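Long-range contacts in cellulase (Bacillus sp. BG-CS10, PDB 5E09), which probably hydrolyses internal beta-1,4-glucosidic bonds of cellulose with a family 5 catalytic barrel that is joined to carbohydrate-binding modules: residues W109-E114 with R151-W156; H138-M143 with N185-L190; N234-T239 with N475-K480. All coordinates share one frame; numbering follows the deposited sequence.

Interactions 1 and 2 both belong to the family 5 catalytic barrel, and their segments alternate along the chain. Interaction 1 joins loops beyond the C-terminal ends of strands 97-100 and 142-145, the end where TIM-barrel enzymes hold their active site; interaction 2 joins the chain leading into strands 142-145 and 190-193 at the other end. The centres of interactions 1 and 2 are about 30 Å apart, and the nearest atoms of interactions 1 and 2 about 15 Å. Interaction 3 instead ties the catalytic domain, through 234-239, to the C-terminal carbohydrate-binding module, through 475-480. Its centre lies 31 Å from that of interaction 1 and 46 Å from that of interaction 2.

Interaction 1. Residues W109-E114 with R151-W156; sequences WIYNME and RFTRDW
Tyr111 lies across the backbone of Phe152 and Thr153, and this is the tight part of the contact. Its CG is anti to the backbone N (chi1 174°). One face of the ring, turned by a chi2 of 89°, covers the Phe152-Thr153 peptide, with Thr153 N 3.6 Å above the plane of the Tyr111 ring, over its centre. Thr153 CA approaches CZ of Tyr111 to 3.5 Å on the same face. Thr153 also binds the Tyr111 carbonyl, whose O accepts from Thr153 N at 3.1 Å and from Thr153 OG1 at 3.0 Å; the hydroxyl comes from above the carbonyl plane. Phe152 turns the edge of its ring to the carbonyl oxygens of Ile110 and Tyr111, and the selenium of Met113, modelled as selenomethionine, lies 5.4 Å from the Phe152 ring centroid in an oblique Met-aromatic contact.

The other side is looser and more open to solvent. There Glu114, its chain extended, and Asp155 reach toward each other tip to tip, OE2 of Glu114 only 3.1 Å from OD2 of Asp155. The two carboxylates would repel if both were ionised, which their place at the more exposed margin probably eases.

The contact joins the chain at and just after helix 105-110 to the loop that runs from strand 142-145 to helix 161-181. Phe152 meets Phe166 of helix 161-181 edge-to-face, His163 binds Thr153 O, and Met113 also touches Leu170 of that helix and Val120 and Met121 of helix 117-134.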
loop_
_atom_site.group_PDB
_atom_site.type_symbol
_atom_site.label_atom_id
_atom_site.label_comp_id
_atom_site.label_asym_id
_atom_site.label_seq_id
_atom_site.Cartn_x
_atom_site.Cartn_y
_atom_site.Cartn_z
ATOM N N TRP A 109 -21.055 -5.957 -10.691
ATOM C CA TRP A 109 -22.154 -5.769 -11.659
ATOM C C TRP A 109 -22.111 -4.554 -12.631
ATOM O O TRP A 109 -23.026 -4.388 -13.438
ATOM C CB TRP A 109 -23.502 -5.787 -10.927
ATOM C CG TRP A 109 -23.643 -4.700 -9.905
ATOM C CD1 TRP A 109 -23.297 -4.764 -8.587
ATOM C CD2 TRP A 109 -24.169 -3.385 -10.119
ATOM N NE1 TRP A 109 -23.574 -3.571 -7.966
ATOM C CE2 TRP A 109 -24.111 -2.707 -8.884
ATOM C CE3 TRP A 109 -24.682 -2.714 -11.232
ATOM C CZ2 TRP A 109 -24.547 -1.393 -8.733
ATOM C CZ3 TRP A 109 -25.115 -1.408 -11.080
ATOM C CH2 TRP A 109 -25.045 -0.762 -9.840
ATOM N N ILE A 110 -21.072 -3.721 -12.562
ATOM C CA ILE A 110 -20.915 -2.556 -13.435
ATOM C C ILE A 110 -20.107 -3.005 -14.651
ATOM O O ILE A 110 -20.334 -2.582 -15.785
ATOM C CB ILE A 110 -20.181 -1.406 -12.724
ATOM C CG1 ILE A 110 -20.929 -1.001 -11.452
ATOM C CG2 ILE A 110 -20.026 -0.215 -13.658
ATOM C CD1 ILE A 110 -20.272 0.129 -10.691
ATOM N N TYR A 111 -19.156 -3.885 -14.356
ATOM C CA TYR A 111 -18.231 -4.527 -15.289
ATOM C C TYR A 111 -18.889 -5.084 -16.560
ATOM O O TYR A 111 -18.250 -5.193 -17.606
ATOM C CB TYR A 111 -17.518 -5.639 -14.512
ATOM C CG TYR A 111 -16.604 -6.566 -15.270
ATOM C CD1 TYR A 111 -15.256 -6.256 -15.442
ATOM C CD2 TYR A 111 -17.060 -7.791 -15.737
ATOM C CE1 TYR A 111 -14.399 -7.118 -16.106
ATOM C CE2 TYR A 111 -16.210 -8.661 -16.402
ATOM C CZ TYR A 111 -14.881 -8.318 -16.582
ATOM O OH TYR A 111 -14.030 -9.173 -17.241
ATOM N N ASN A 112 -20.175 -5.407 -16.461
ATOM C CA ASN A 112 -20.884 -6.155 -17.493
ATOM C C ASN A 112 -21.759 -5.300 -18.398
ATOM O O ASN A 112 -22.846 -5.713 -18.788
ATOM C CB ASN A 112 -21.754 -7.223 -16.833
ATOM C CG ASN A 112 -21.107 -8.581 -16.844
ATOM O OD1 ASN A 112 -21.387 -9.405 -17.716
ATOM N ND2 ASN A 112 -20.225 -8.825 -15.877
HETATM N N MSE A 113 -21.287 -4.115 -18.746
HETATM C CA MSE A 113 -22.148 -3.158 -19.410
HETATM C C MSE A 113 -22.339 -3.444 -20.891
HETATM O O MSE A 113 -23.424 -3.228 -21.433
HETATM C CB MSE A 113 -21.592 -1.756 -19.229
HETATM C CG MSE A 113 -22.673 -0.742 -19.081
HETATM SE SE MSE A 113 -21.900 0.942 -18.650
HETATM C CE MSE A 113 -23.536 1.957 -18.494
ATOM N N GLU A 114 -21.283 -3.921 -21.538
ATOM C CA GLU A 114 -21.333 -4.283 -22.952
ATOM C C GLU A 114 -22.491 -5.238 -23.257
ATOM O O GLU A 114 -23.166 -5.104 -24.276
ATOM C CB GLU A 114 -20.006 -4.913 -23.376
ATOM C CG GLU A 114 -19.881 -5.186 -24.864
ATOM C CD GLU A 114 -18.473 -5.613 -25.255
ATOM O OE1 GLU A 114 -17.596 -5.657 -24.367
ATOM O OE2 GLU A 114 -18.243 -5.909 -26.449
ATOM N N ARG A 151 -13.660 -1.075 -14.564
ATOM C CA ARG A 151 -13.117 -2.039 -15.510
ATOM C C ARG A 151 -14.293 -2.697 -16.225
ATOM O O ARG A 151 -15.387 -2.768 -15.676
ATOM C CB ARG A 151 -12.245 -3.072 -14.787
ATOM C CG ARG A 151 -11.304 -3.869 -15.680
ATOM C CD ARG A 151 -10.606 -4.978 -14.894
ATOM N NE ARG A 151 -10.754 -4.784 -13.457
ATOM C CZ ARG A 151 -11.351 -5.649 -12.645
ATOM N NH1 ARG A 151 -11.836 -6.789 -13.122
ATOM N NH2 ARG A 151 -11.445 -5.376 -11.352
ATOM N N PHE A 152 -14.091 -3.159 -17.452
ATOM C CA PHE A 152 -15.189 -3.780 -18.183
ATOM C C PHE A 152 -14.754 -5.062 -18.856
ATOM O O PHE A 152 -13.560 -5.323 -18.995
ATOM C CB PHE A 152 -15.770 -2.808 -19.210
ATOM C CG PHE A 152 -16.238 -1.521 -18.607
ATOM C CD1 PHE A 152 -17.501 -1.422 -18.048
ATOM C CD2 PHE A 152 -15.404 -0.417 -18.569
ATOM C CE1 PHE A 152 -17.930 -0.240 -17.477
ATOM C CE2 PHE A 152 -15.828 0.766 -18.001
ATOM C CZ PHE A 152 -17.094 0.857 -17.456
ATOM N N THR A 153 -15.745 -5.850 -19.265
ATOM C CA THR A 153 -15.531 -7.174 -19.836
ATOM C C THR A 153 -14.543 -7.143 -20.982
ATOM O O THR A 153 -14.697 -6.394 -21.947
ATOM C CB THR A 153 -16.839 -7.803 -20.345
ATOM O OG1 THR A 153 -17.875 -7.614 -19.374
ATOM C CG2 THR A 153 -16.639 -9.296 -20.586
ATOM N N ARG A 154 -13.531 -7.986 -20.858
ATOM C CA ARG A 154 -12.417 -8.022 -21.792
ATOM C C ARG A 154 -12.692 -8.931 -22.991
ATOM O O ARG A 154 -13.176 -10.053 -22.831
ATOM C CB ARG A 154 -11.171 -8.462 -21.031
ATOM C CG ARG A 154 -10.205 -9.391 -21.725
ATOM C CD ARG A 154 -9.133 -9.747 -20.708
ATOM N NE ARG A 154 -8.030 -10.534 -21.244
ATOM C CZ ARG A 154 -6.829 -10.580 -20.678
ATOM N NH1 ARG A 154 -6.597 -9.881 -19.574
ATOM N NH2 ARG A 154 -5.861 -11.317 -21.209
ATOM N N ASP A 155 -12.411 -8.420 -24.189
ATOM C CA ASP A 155 -12.519 -9.189 -25.431
ATOM C C ASP A 155 -11.173 -9.174 -26.142
ATOM O O ASP A 155 -10.564 -10.217 -26.364
ATOM C CB ASP A 155 -13.600 -8.623 -26.359
ATOM C CG ASP A 155 -14.956 -8.509 -25.688
ATOM O OD1 ASP A 155 -15.181 -9.197 -24.670
ATOM O OD2 ASP A 155 -15.800 -7.729 -26.184
ATOM N N TRP A 156 -10.719 -7.970 -26.486
ATOM C CA TRP A 156 -9.442 -7.762 -27.169
ATOM C C TRP A 156 -8.397 -7.119 -26.259
ATOM O O TRP A 156 -7.770 -6.111 -26.609
ATOM C CB TRP A 156 -9.648 -6.891 -28.402
ATOM C CG TRP A 156 -8.421 -6.670 -29.177
ATOM C CD1 TRP A 156 -7.927 -7.453 -30.179
ATOM C CD2 TRP A 156 -7.528 -5.572 -29.044
ATOM N NE1 TRP A 156 -6.767 -6.911 -30.675
ATOM C CE2 TRP A 156 -6.503 -5.752 -29.994
ATOM C CE3 TRP A 156 -7.491 -4.448 -28.213
ATOM C CZ2 TRP A 156 -5.460 -4.854 -30.130
ATOM C CZ3 TRP A 156 -6.458 -3.568 -28.347
ATOM C CH2 TRP A 156 -5.456 -3.770 -29.299
#

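Interaction 2. Residues H138-M143 with N185-L190; sequences HSHKLM and NTERPL
Arg188 carries the polar part of this contact, its guanidinium set edge-on among three backbone carbonyls of 138-143. NH1 donates to Ser139 O at 2.8 Å and to Leu142 O at 2.9 Å, while NH2 donates to His138 O at 3.1 Å. All three oxygens lie close to the guanidinium plane, although the donors stand above or tilted from the planes of the carbonyls they reach. CG lies anti to the backbone N (chi1 -174°), and the chain then bends at chi3, which turns NE. That NE is held from its own segment by Asn185 OD1 at 2.7 Å, in the plane of the amide; Asn185 is in turn fixed through ND2 by Ser132 and Ser181.

Turn bonds shape the acceptor side. Ser139 to Leu142 forms a type I beta turn closed by Leu142 N to Ser139 O; this amide and Arg188 NH1 reach the oxygen from opposite faces of its plane. An ST turn accompanies it, with Ser139 OG accepting from Lys141 N.

Van der Waals contacts flank this network. His140 lays one ring face over the backbone of Glu187, whose CB comes to 4.0 Å from CE1 of His140. Pro189 CD rests 3.6 Å from His140 O. The apolar pair is Pro189 CB against Met143 CB, at 4.1 Å, where the two segments run into neighbouring strands 142-145 and 190-193.

Chemically, this buried arginine makes four firm bonds, to three backbone carbonyls and the Asn185 amide, and a weak one from NH2 to Asn185 OD1. Its positive charge is probably stabilised by the carbonyl dipoles, and the turn and the approach to strand 190-193 are fixed together at the N-terminal end of the barrel.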
loop_
_atom_site.group_PDB
_atom_site.type_symbol
_atom_site.label_atom_id
_atom_site.label_comp_id
_atom_site.label_asym_id
_atom_site.label_seq_id
_atom_site.Cartn_x
_atom_site.Cartn_y
_atom_site.Cartn_z
ATOM N N HIS A 138 -26.472 17.864 2.991
ATOM C CA HIS A 138 -25.174 17.762 3.660
ATOM C C HIS A 138 -24.137 18.756 3.145
ATOM O O HIS A 138 -24.203 19.213 2.004
ATOM C CB HIS A 138 -24.618 16.344 3.527
ATOM C CG HIS A 138 -25.255 15.358 4.451
ATOM N ND1 HIS A 138 -26.557 14.932 4.304
ATOM C CD2 HIS A 138 -24.769 14.713 5.538
ATOM C CE1 HIS A 138 -26.845 14.063 5.257
ATOM N NE2 HIS A 138 -25.777 13.913 6.019
ATOM N N SER A 139 -23.176 19.066 4.006
ATOM C CA SER A 139 -22.094 20.003 3.712
ATOM C C SER A 139 -21.349 19.700 2.411
ATOM O O SER A 139 -21.339 18.559 1.935
ATOM C CB SER A 139 -21.098 20.011 4.874
ATOM O OG SER A 139 -19.982 20.833 4.582
ATOM N N HIS A 140 -20.711 20.726 1.855
ATOM C CA HIS A 140 -19.930 20.575 0.633
ATOM C C HIS A 140 -18.635 19.817 0.893
ATOM O O HIS A 140 -17.950 19.404 -0.041
ATOM C CB HIS A 140 -19.626 21.940 0.008
ATOM C CG HIS A 140 -20.738 22.476 -0.838
ATOM N ND1 HIS A 140 -20.767 23.778 -1.298
ATOM C CD2 HIS A 140 -21.863 21.888 -1.312
ATOM C CE1 HIS A 140 -21.859 23.966 -2.014
ATOM N NE2 HIS A 140 -22.544 22.835 -2.039
ATOM N N LYS A 141 -18.307 19.629 2.167
ATOM C CA LYS A 141 -17.136 18.851 2.548
ATOM C C LYS A 141 -17.351 17.367 2.234
ATOM O O LYS A 141 -16.411 16.570 2.262
ATOM C CB LYS A 141 -16.816 19.059 4.031
ATOM C CG LYS A 141 -16.450 20.505 4.391
ATOM C CD LYS A 141 -15.191 20.577 5.254
ATOM C CE LYS A 141 -15.506 20.573 6.749
ATOM N NZ LYS A 141 -16.072 19.284 7.275
ATOM N N LEU A 142 -18.594 16.998 1.940
ATOM C CA LEU A 142 -18.893 15.661 1.433
ATOM C C LEU A 142 -18.910 15.686 -0.097
ATOM O O LEU A 142 -19.588 16.513 -0.711
ATOM C CB LEU A 142 -20.227 15.153 1.980
ATOM C CG LEU A 142 -20.808 13.892 1.342
ATOM C CD1 LEU A 142 -19.948 12.677 1.664
ATOM C CD2 LEU A 142 -22.235 13.679 1.811
HETATM N N MSE A 143 -18.145 14.785 -0.701
HETATM C CA MSE A 143 -18.016 14.704 -2.149
HETATM C C MSE A 143 -18.312 13.281 -2.623
HETATM O O MSE A 143 -18.152 12.314 -1.869
HETATM C CB MSE A 143 -16.612 15.130 -2.581
HETATM C CG MSE A 143 -15.526 14.101 -2.248
HETATM SE SE MSE A 143 -13.748 14.886 -2.195
HETATM C CE MSE A 143 -13.796 15.560 -0.364
ATOM N N ASN A 185 -26.191 19.598 -3.707
ATOM C CA ASN A 185 -25.668 18.748 -4.772
ATOM C C ASN A 185 -25.319 19.533 -6.036
ATOM O O ASN A 185 -24.634 19.021 -6.927
ATOM C CB ASN A 185 -26.671 17.646 -5.109
ATOM C CG ASN A 185 -26.803 16.621 -4.000
ATOM O OD1 ASN A 185 -25.872 16.416 -3.217
ATOM N ND2 ASN A 185 -27.957 15.963 -3.929
ATOM N N THR A 186 -25.783 20.778 -6.100
ATOM C CA THR A 186 -25.590 21.627 -7.271
ATOM C C THR A 186 -24.130 22.042 -7.451
ATOM O O THR A 186 -23.633 22.100 -8.579
ATOM C CB THR A 186 -26.485 22.888 -7.193
ATOM O OG1 THR A 186 -27.857 22.489 -7.060
ATOM C CG2 THR A 186 -26.327 23.747 -8.447
ATOM N N GLU A 187 -23.435 22.322 -6.351
ATOM C CA GLU A 187 -22.013 22.622 -6.450
ATOM C C GLU A 187 -21.179 21.679 -5.605
ATOM O O GLU A 187 -20.029 21.982 -5.306
ATOM C CB GLU A 187 -21.720 24.071 -6.059
ATOM C CG GLU A 187 -22.845 25.039 -6.374
ATOM C CD GLU A 187 -22.457 26.483 -6.101
ATOM O OE1 GLU A 187 -21.741 26.721 -5.103
ATOM O OE2 GLU A 187 -22.856 27.373 -6.888
ATOM N N ARG A 188 -21.752 20.534 -5.240
ATOM C CA ARG A 188 -20.990 19.479 -4.585
ATOM C C ARG A 188 -19.817 19.043 -5.465
ATOM O O ARG A 188 -19.998 18.760 -6.642
ATOM C CB ARG A 188 -21.883 18.281 -4.272
ATOM C CG ARG A 188 -21.182 17.217 -3.461
ATOM C CD ARG A 188 -22.143 16.159 -2.962
ATOM N NE ARG A 188 -23.344 16.726 -2.355
ATOM C CZ ARG A 188 -23.403 17.234 -1.127
ATOM N NH1 ARG A 188 -22.320 17.283 -0.359
ATOM N NH2 ARG A 188 -24.552 17.709 -0.669
ATOM N N PRO A 189 -18.600 19.018 -4.902
ATOM C CA PRO A 189 -17.456 18.508 -5.660
ATOM C C PRO A 189 -17.649 17.048 -6.067
ATOM O O PRO A 189 -18.130 16.231 -5.284
ATOM C CB PRO A 189 -16.296 18.673 -4.680
ATOM C CG PRO A 189 -16.703 19.858 -3.862
ATOM C CD PRO A 189 -18.180 19.682 -3.657
ATOM N N LEU A 190 -17.300 16.748 -7.309
ATOM C CA LEU A 190 -17.490 15.420 -7.869
ATOM C C LEU A 190 -16.143 14.849 -8.239
ATOM O O LEU A 190 -15.290 15.560 -8.753
ATOM C CB LEU A 190 -18.404 15.472 -9.089
ATOM C CG LEU A 190 -19.837 15.918 -8.818
ATOM C CD1 LEU A 190 -20.637 15.938 -10.117
ATOM C CD2 LEU A 190 -20.489 15.009 -7.786
#

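Interaction 3. Residues N234-T239 with N475-K480; sequences NVAGYT and NWTSFK
Ala236 N donates to Phe479 O at 3.2 Å, where the type I' beta turn Val235 to Tyr238 meets the short, weakly bonded strand 479-480. Phe479 has CG anti to its carbonyl carbon (chi1 -68°), and one ring face takes Gly237 CA in a CH-pi contact, 3.9 Å from the Phe479 centroid. Gly237, at backbone angles that suit glycine (phi 91°, psi 8°), lies close against this residue, its N 3.2 Å from Phe479 CB. Ala236 CB touches CZ3 and CH2 of the Trp476 indole, both at 3.6 Å, while Thr477 OG1 comes to 3.4 Å from Ala236 CA. That hydroxyl also accepts from Phe479 N, an ST turn. Val235 CG2 lies against Phe479 O. A water lies between Lys480 O (2.8 Å) and Asn234 O, in reach of more acceptors than it has protons.

Between these two segments there is thus one direct hydrogen bond plus aromatic and aliphatic contact, and Asn234 adds a backbone bond to Phe482 of the binding module. The Lys480 ammonium is held by the carbonyls of Pro473, Ala471 and Thr477 in its own module, so its charge probably contributes little directly to this interface.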
loop_
_atom_site.group_PDB
_atom_site.type_symbol
_atom_site.label_atom_id
_atom_site.label_comp_id
_atom_site.label_asym_id
_atom_site.label_seq_id
_atom_site.Cartn_x
_atom_site.Cartn_y
_atom_site.Cartn_z
ATOM N N ASN A 234 7.342 -7.822 -4.081
ATOM C CA ASN A 234 8.610 -8.503 -3.807
ATOM C C ASN A 234 8.778 -9.751 -4.666
ATOM O O ASN A 234 8.677 -10.879 -4.178
ATOM C CB ASN A 234 8.734 -8.871 -2.320
ATOM C CG ASN A 234 10.154 -9.318 -1.932
ATOM O OD1 ASN A 234 10.989 -9.614 -2.789
ATOM N ND2 ASN A 234 10.416 -9.388 -0.635
ATOM N N VAL A 235 9.049 -9.528 -5.949
ATOM C CA VAL A 235 9.281 -10.606 -6.898
ATOM C C VAL A 235 10.357 -10.154 -7.883
ATOM O O VAL A 235 10.645 -8.957 -7.974
ATOM C CB VAL A 235 7.981 -10.983 -7.649
ATOM C CG1 VAL A 235 7.614 -9.898 -8.660
ATOM C CG2 VAL A 235 8.110 -12.350 -8.319
ATOM N N ALA A 236 10.958 -11.110 -8.591
ATOM C CA ALA A 236 11.975 -10.848 -9.611
ATOM C C ALA A 236 13.223 -10.165 -9.055
ATOM O O ALA A 236 14.027 -9.625 -9.814
ATOM C CB ALA A 236 11.396 -10.019 -10.740
ATOM N N GLY A 237 13.386 -10.193 -7.735
ATOM C CA GLY A 237 14.603 -9.698 -7.119
ATOM C C GLY A 237 14.570 -8.236 -6.732
ATOM O O GLY A 237 15.595 -7.674 -6.341
ATOM N N TYR A 238 13.398 -7.615 -6.836
ATOM C CA TYR A 238 13.231 -6.221 -6.434
ATOM C C TYR A 238 12.948 -6.122 -4.934
ATOM O O TYR A 238 11.847 -5.760 -4.511
ATOM C CB TYR A 238 12.117 -5.563 -7.250
ATOM C CG TYR A 238 12.524 -5.337 -8.690
ATOM C CD1 TYR A 238 12.573 -6.393 -9.599
ATOM C CD2 TYR A 238 12.890 -4.074 -9.135
ATOM C CE1 TYR A 238 12.963 -6.191 -10.909
ATOM C CE2 TYR A 238 13.281 -3.863 -10.441
ATOM C CZ TYR A 238 13.316 -4.921 -11.323
ATOM O OH TYR A 238 13.703 -4.708 -12.621
ATOM N N THR A 239 13.958 -6.461 -4.139
ATOM C CA THR A 239 13.842 -6.470 -2.688
ATOM C C THR A 239 14.083 -5.080 -2.102
ATOM O O THR A 239 13.627 -4.785 -1.001
ATOM C CB THR A 239 14.839 -7.465 -2.052
ATOM O OG1 THR A 239 16.142 -7.226 -2.587
ATOM C CG2 THR A 239 14.452 -8.899 -2.364
ATOM N N ASN A 475 7.468 -17.857 -14.263
ATOM C CA ASN A 475 8.573 -18.564 -14.900
ATOM C C ASN A 475 9.654 -17.654 -15.480
ATOM O O ASN A 475 10.786 -18.084 -15.690
ATOM C CB ASN A 475 8.021 -19.449 -16.020
ATOM C CG ASN A 475 9.051 -20.431 -16.539
ATOM O OD1 ASN A 475 9.926 -20.879 -15.791
ATOM N ND2 ASN A 475 8.948 -20.784 -17.819
ATOM N N TRP A 476 9.303 -16.401 -15.747
ATOM C CA TRP A 476 10.216 -15.485 -16.424
ATOM C C TRP A 476 11.370 -15.009 -15.541
ATOM O O TRP A 476 12.267 -14.314 -16.013
ATOM C CB TRP A 476 9.439 -14.285 -16.958
ATOM C CG TRP A 476 8.533 -13.669 -15.946
ATOM C CD1 TRP A 476 7.253 -14.042 -15.655
ATOM C CD2 TRP A 476 8.837 -12.555 -15.087
ATOM N NE1 TRP A 476 6.741 -13.233 -14.665
ATOM C CE2 TRP A 476 7.685 -12.324 -14.303
ATOM C CE3 TRP A 476 9.961 -11.751 -14.913
ATOM C CZ2 TRP A 476 7.643 -11.301 -13.352
ATOM C CZ3 TRP A 476 9.911 -10.741 -13.969
ATOM C CH2 TRP A 476 8.757 -10.524 -13.200
ATOM N N THR A 477 11.349 -15.381 -14.264
ATOM C CA THR A 477 12.413 -14.991 -13.344
ATOM C C THR A 477 12.681 -16.088 -12.318
ATOM O O THR A 477 11.802 -16.891 -12.012
ATOM C CB THR A 477 12.075 -13.664 -12.614
ATOM O OG1 THR A 477 13.079 -13.381 -11.629
ATOM C CG2 THR A 477 10.710 -13.745 -11.937
ATOM N N SER A 478 13.903 -16.120 -11.798
ATOM C CA SER A 478 14.284 -17.116 -10.803
ATOM C C SER A 478 13.824 -16.713 -9.404
ATOM O O SER A 478 13.645 -17.565 -8.531
ATOM C CB SER A 478 15.797 -17.331 -10.816
ATOM O OG SER A 478 16.475 -16.112 -10.559
ATOM N N PHE A 479 13.628 -15.413 -9.198
ATOM C CA PHE A 479 13.222 -14.890 -7.896
ATOM C C PHE A 479 11.724 -15.015 -7.674
ATOM O O PHE A 479 10.936 -14.343 -8.335
ATOM C CB PHE A 479 13.647 -13.427 -7.757
ATOM C CG PHE A 479 15.130 -13.241 -7.681
ATOM C CD1 PHE A 479 15.782 -13.288 -6.462
ATOM C CD2 PHE A 479 15.880 -13.042 -8.832
ATOM C CE1 PHE A 479 17.155 -13.133 -6.386
ATOM C CE2 PHE A 479 17.257 -12.890 -8.762
ATOM C CZ PHE A 479 17.894 -12.935 -7.538
ATOM N N LYS A 480 11.336 -15.862 -6.726
ATOM C CA LYS A 480 9.925 -16.131 -6.473
ATOM C C LYS A 480 9.292 -15.092 -5.553
ATOM O O LYS A 480 9.970 -14.478 -4.724
ATOM C CB LYS A 480 9.757 -17.529 -5.887
ATOM C CG LYS A 480 10.329 -18.639 -6.773
ATOM C CD LYS A 480 9.616 -18.715 -8.124
ATOM C CE LYS A 480 10.520 -18.266 -9.257
ATOM N NZ LYS A 480 9.836 -18.314 -10.584
HETATM O O HOH W 1 10.870 -12.554 -2.848
#